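Nucleoside diphosphate kinase family protein (Babesia bovis, PDB 3JS9) probably acts as a nucleoside diphosphate kinase, moving the terminal phosphate of a nucleoside triphosphate such as ATP onto a nucleoside diphosphate with the help of magnesium. Local coordinates at residues A[11-15]-A[134-139]; A[89-93]-A[124-128]. The contacts are given in a common frame with arbitrary orientation. Residues are numbered along the deposited sequence.

Interaction 1 (A[11-15]-A[134-139])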
loop_
_atom_site.group_PDB
_atom_site.type_symbol
_atom_site.label_atom_id
_atom_site.label_comp_id
_atom_site.label_asym_id
_atom_site.label_seq_id
_atom_site.Cartn_x
_atom_site.Cartn_y
_atom_site.Cartn_z
ATOM N N ARG A 11 20.161 12.085 16.266
ATOM C CA ARG A 11 20.351 11.258 15.096
ATOM C C ARG A 11 20.450 9.830 15.569
ATOM O O ARG A 11 21.131 9.565 16.576
ATOM C CB ARG A 11 21.644 11.621 14.394
ATOM C CG ARG A 11 21.534 12.887 13.624
ATOM C CD ARG A 11 22.878 13.386 13.121
ATOM N NE ARG A 11 22.664 14.565 12.292
ATOM C CZ ARG A 11 23.589 15.148 11.538
ATOM N NH1 ARG A 11 24.830 14.650 11.477
ATOM N NH2 ARG A 11 23.256 16.218 10.823
ATOM N N THR A 12 19.826 8.908 14.831
ATOM C CA THR A 12 19.862 7.513 15.189
ATOM C C THR A 12 20.373 6.638 14.044
ATOM O O THR A 12 20.195 6.953 12.854
ATOM C CB THR A 12 18.488 7.022 15.696
ATOM O OG1 THR A 12 18.654 5.725 16.275
ATOM C CG2 THR A 12 17.427 6.955 14.571
ATOM N N TYR A 13 21.025 5.539 14.393
ATOM C CA TYR A 13 21.544 4.675 13.371
ATOM C C TYR A 13 20.544 3.543 13.168
ATOM O O TYR A 13 20.138 2.873 14.133
ATOM C CB TYR A 13 22.927 4.167 13.753
ATOM C CG TYR A 13 23.441 3.162 12.765
ATOM C CD1 TYR A 13 23.772 3.551 11.473
ATOM C CD2 TYR A 13 23.549 1.799 13.104
ATOM C CE1 TYR A 13 24.204 2.617 10.526
ATOM C CE2 TYR A 13 23.987 0.861 12.168
ATOM C CZ TYR A 13 24.316 1.281 10.880
ATOM O OH TYR A 13 24.745 0.368 9.936
ATOM N N ILE A 14 20.117 3.353 11.921
ATOM C CA ILE A 14 19.141 2.311 11.595
ATOM C C ILE A 14 19.787 1.396 10.522
ATOM O O ILE A 14 20.321 1.889 9.521
ATOM C CB ILE A 14 17.762 2.929 11.064
ATOM C CG1 ILE A 14 17.158 3.993 12.009
ATOM C CG2 ILE A 14 16.733 1.834 10.630
ATOM C CD1 ILE A 14 16.560 3.523 13.387
ATOM N N MET A 15 19.698 0.076 10.707
ATOM C CA MET A 15 20.370 -0.827 9.798
ATOM C C MET A 15 19.513 -2.030 9.373
ATOM O O MET A 15 19.088 -2.862 10.199
ATOM C CB MET A 15 21.705 -1.289 10.397
ATOM C CG MET A 15 22.492 -2.225 9.473
ATOM S SD MET A 15 24.125 -2.776 10.077
ATOM C CE MET A 15 23.662 -3.444 11.704
ATOM N N GLU A 134 27.385 4.525 17.009
ATOM C CA GLU A 134 26.984 3.824 15.798
ATOM C C GLU A 134 27.052 4.736 14.562
ATOM O O GLU A 134 27.547 4.308 13.501
ATOM C CB GLU A 134 25.601 3.185 15.963
ATOM C CG GLU A 134 25.592 1.897 16.764
ATOM C CD GLU A 134 24.202 1.554 17.335
ATOM O OE1 GLU A 134 23.161 2.033 16.840
ATOM O OE2 GLU A 134 24.151 0.797 18.308
ATOM N N CYS A 135 26.591 5.982 14.717
ATOM C CA CYS A 135 26.591 6.951 13.592
ATOM C C CYS A 135 27.991 7.261 13.080
ATOM O O CYS A 135 28.222 7.291 11.847
ATOM C CB CYS A 135 25.853 8.255 13.947
ATOM S SG CYS A 135 24.051 8.050 14.086
ATOM N N ALA A 136 28.921 7.465 14.021
ATOM C CA ALA A 136 30.333 7.700 13.684
ATOM C C ALA A 136 31.044 6.429 13.221
ATOM O O ALA A 136 31.948 6.492 12.379
ATOM C CB ALA A 136 31.073 8.332 14.837
ATOM N N LEU A 137 30.644 5.288 13.777
ATOM C CA LEU A 137 31.239 4.004 13.409
ATOM C C LEU A 137 30.887 3.511 11.991
ATOM O O LEU A 137 31.743 3.005 11.285
ATOM C CB LEU A 137 30.854 2.935 14.433
ATOM C CG LEU A 137 31.204 1.474 14.116
ATOM C CD1 LEU A 137 32.719 1.261 14.115
ATOM C CD2 LEU A 137 30.550 0.540 15.103
ATOM N N TRP A 138 29.631 3.645 11.573
ATOM C CA TRP A 138 29.206 3.068 10.282
ATOM C C TRP A 138 29.377 4.021 9.072
ATOM O O TRP A 138 29.438 3.594 7.909
ATOM C CB TRP A 138 27.768 2.560 10.393
ATOM C CG TRP A 138 27.635 1.354 11.268
ATOM C CD1 TRP A 138 27.392 1.328 12.627
ATOM C CD2 TRP A 138 27.765 -0.021 10.856
ATOM N NE1 TRP A 138 27.326 0.019 13.062
ATOM C CE2 TRP A 138 27.552 -0.822 11.998
ATOM C CE3 TRP A 138 27.983 -0.647 9.622
ATOM C CZ2 TRP A 138 27.569 -2.214 11.941
ATOM C CZ3 TRP A 138 27.987 -2.031 9.557
ATOM C CH2 TRP A 138 27.799 -2.805 10.716
ATOM N N PHE A 139 29.472 5.308 9.364
ATOM C CA PHE A 139 29.538 6.329 8.327
ATOM C C PHE A 139 30.712 7.268 8.560
ATOM O O PHE A 139 30.889 7.783 9.670
ATOM C CB PHE A 139 28.247 7.150 8.348
ATOM C CG PHE A 139 27.076 6.482 7.655
ATOM C CD1 PHE A 139 26.052 5.890 8.392
ATOM C CD2 PHE A 139 26.972 6.485 6.260
ATOM C CE1 PHE A 139 24.975 5.300 7.741
ATOM C CE2 PHE A 139 25.878 5.909 5.622
ATOM C CZ PHE A 139 24.894 5.317 6.356
#
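Helix 134-138 lies across strand 11-15 with the two axes 8.0 Å apart and their N-to-C directions at 55°, and the backbones come nearest where the CA atoms of Tyr-13 and Cys-135 stand 5.5 Å apart. Because side chains alternate along a strand, Arg-11, Tyr-13 and Met-15 send their CB toward the helix. Tyr-13 does most of the work: its ring forms an offset stack on the five-membered ring of Trp-138, centroids 4.1 Å apart and planes at 9°. Further along the indole, Met-15 SD sits over the six-membered ring, 4.0 Å from its centroid, a Met-aromatic contact on the same ring face that receives Tyr-13. At the tyrosine edge Phe-139 closes in, CE1 of Tyr-13 to CE1 of Phe-139 at 3.9 Å. Cys-135 SG rests on the strand backbone, 3.9 Å from Tyr-13 N. Glu-134, on the sheet-facing side of helix 128-138, packs its CB 3.6 Å from Tyr-13 CB and carries its carboxylate to His-123, the predicted phosphohistidine; OE1 is hydrogen-bonded to His-123 NE2 and Ser-125 OG. This is a helix covering one face of the antiparallel sheet in the ferredoxin-like α/β fold of nucleoside diphosphate kinases.

Interaction 2 (A[89-93]-A[124-128])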
loop_
_atom_site.group_PDB
_atom_site.type_symbol
_atom_site.label_atom_id
_atom_site.label_comp_id
_atom_site.label_asym_id
_atom_site.label_seq_id
_atom_site.Cartn_x
_atom_site.Cartn_y
_atom_site.Cartn_z
ATOM N N ILE A 89 15.813 8.758 18.309
ATOM C CA ILE A 89 16.247 7.461 18.807
ATOM C C ILE A 89 15.054 6.643 19.298
ATOM O O ILE A 89 14.919 5.462 18.927
ATOM C CB ILE A 89 17.348 7.596 19.888
ATOM C CG1 ILE A 89 18.612 8.215 19.269
ATOM C CG2 ILE A 89 17.700 6.257 20.465
ATOM C CD1 ILE A 89 19.484 8.937 20.290
ATOM N N LYS A 90 14.176 7.291 20.075
ATOM C CA LYS A 90 12.948 6.672 20.569
ATOM C C LYS A 90 11.966 6.359 19.422
ATOM O O LYS A 90 11.299 5.313 19.421
ATOM C CB LYS A 90 12.304 7.564 21.615
ATOM C CG LYS A 90 11.048 7.031 22.230
ATOM C CD LYS A 90 10.670 7.801 23.498
ATOM C CE LYS A 90 9.223 7.404 23.913
ATOM N NZ LYS A 90 8.853 7.710 25.337
ATOM N N ILE A 91 11.899 7.252 18.433
ATOM C CA ILE A 91 11.055 7.030 17.270
ATOM C C ILE A 91 11.517 5.822 16.460
ATOM O O ILE A 91 10.678 5.017 16.001
ATOM C CB ILE A 91 10.995 8.276 16.411
ATOM C CG1 ILE A 91 10.072 9.302 17.084
ATOM C CG2 ILE A 91 10.572 7.930 15.000
ATOM C CD1 ILE A 91 10.156 10.643 16.469
ATOM N N GLY A 92 12.837 5.664 16.316
ATOM C CA GLY A 92 13.377 4.500 15.626
ATOM C C GLY A 92 12.955 3.205 16.299
ATOM O O GLY A 92 12.539 2.240 15.629
ATOM N N ARG A 93 13.048 3.191 17.632
ATOM C CA ARG A 93 12.652 2.049 18.460
ATOM C C ARG A 93 11.187 1.798 18.292
ATOM O O ARG A 93 10.793 0.659 18.067
ATOM C CB ARG A 93 13.018 2.252 19.932
ATOM C CG ARG A 93 14.499 1.935 20.257
ATOM C CD ARG A 93 15.036 2.619 21.554
ATOM N NE ARG A 93 13.990 2.902 22.545
ATOM C CZ ARG A 93 13.978 3.957 23.370
ATOM N NH1 ARG A 93 12.954 4.125 24.210
ATOM N NH2 ARG A 93 14.972 4.850 23.367
ATOM N N ALA A 124 17.882 -0.804 15.283
ATOM C CA ALA A 124 17.777 0.630 15.605
ATOM C C ALA A 124 18.608 0.937 16.812
ATOM O O ALA A 124 18.721 0.115 17.682
ATOM C CB ALA A 124 16.305 1.057 15.848
ATOM N N SER A 125 19.177 2.130 16.892
ATOM C CA SER A 125 20.015 2.500 18.049
ATOM C C SER A 125 19.173 2.420 19.306
ATOM O O SER A 125 17.994 2.795 19.299
ATOM C CB SER A 125 20.580 3.931 17.922
ATOM O OG SER A 125 21.591 3.982 16.956
ATOM N N SER A 126 19.804 1.987 20.385
ATOM C CA SER A 126 19.116 1.791 21.642
ATOM C C SER A 126 19.056 3.021 22.584
ATOM O O SER A 126 18.119 3.166 23.375
ATOM C CB SER A 126 19.803 0.657 22.373
ATOM O OG SER A 126 18.820 -0.070 23.036
ATOM N N SER A 127 20.067 3.879 22.510
ATOM C CA SER A 127 20.253 4.955 23.472
ATOM C C SER A 127 21.086 6.042 22.809
ATOM O O SER A 127 21.692 5.793 21.758
ATOM C CB SER A 127 21.004 4.430 24.725
ATOM O OG SER A 127 22.310 3.975 24.364
ATOM N N ALA A 128 21.134 7.222 23.435
ATOM C CA ALA A 128 21.969 8.338 22.960
ATOM C C ALA A 128 23.448 7.932 22.823
ATOM O O ALA A 128 24.098 8.238 21.825
ATOM C CB ALA A 128 21.812 9.572 23.876
HETATM O O HOH W 1 16.597 4.283 17.327
#
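Ala-124, at the end of strand 122-124, opens the contact by pointing its methyl at helix 88-96: Ala-124 CB meets the helix backbone 4.0 Å from Gly-92 O and 4.3 Å from Arg-93 N, with the CA atoms of Gly-92 and Ala-124 5.9 Å apart. At Ser-125 the chain exposes its carbonyl to the helix. Ser-125 O is 3.7 Å from both Ile-89 CG2 and Arg-93 CD, and a water joins the segments here, donating to Ser-125 O at 2.8 Å and to Ile-89 O at 2.6 Å. That helix carbonyl also accepts from Arg-93 N at 3.2 Å, so it serves the helix and the water together. The hydroxyl of Ser-125 is engaged with Glu-134 and with Tyr-13 N. Ser-126 turns its CB away; Arg-93 NH2 comes to 3.6 Å from Ser-126 O, a loose polar contact too long to count as a hydrogen bond. Ser-127, next, passes Ile-89 with its backbone, N to Ile-89 CG2 at 3.9 Å, and takes the N-cap position of helix 128-138, where its OG binds the backbone N of Asp-130. Ala-128 finishes the walk with its CA 3.7 Å from Ile-89 CD1. The loop following His-123, the predicted catalytic histidine, thus lies against the helix carrying Arg-93, a predicted ATP-binding residue. Ile-89, Arg-93 and the Ala-124 methyl rest mainly on backbone in van der Waals contact, and the polar link is a water between two carbonyls that cannot bond to each other, so the segments meet without a direct hydrogen bond.

How the interactions relate
Interactions 1 and 2 have centres 11 Å apart and share strand 10-16, whose alternating side chains divide them: Tyr-13 and Met-15 point their CB toward helix 128-138 on one face, while Thr-12 and Ile-14 point away from it, toward Ile-89 and Ala-124 of interaction 2 on the other. Along the chain the order is 11-15, 89-93, 124-128, 134-139, and the loop 124-128 leads directly into helix 128-138. Ser-125 ties the contacts together, its OG 2.5 Å from Glu-134 OE1 and 3.1 Å from Tyr-13 N, both probable hydrogen bonds. Ser-125 and Glu-134 meet next to His-123, so both contacts probably share the active-site surroundings, within one kinase family region.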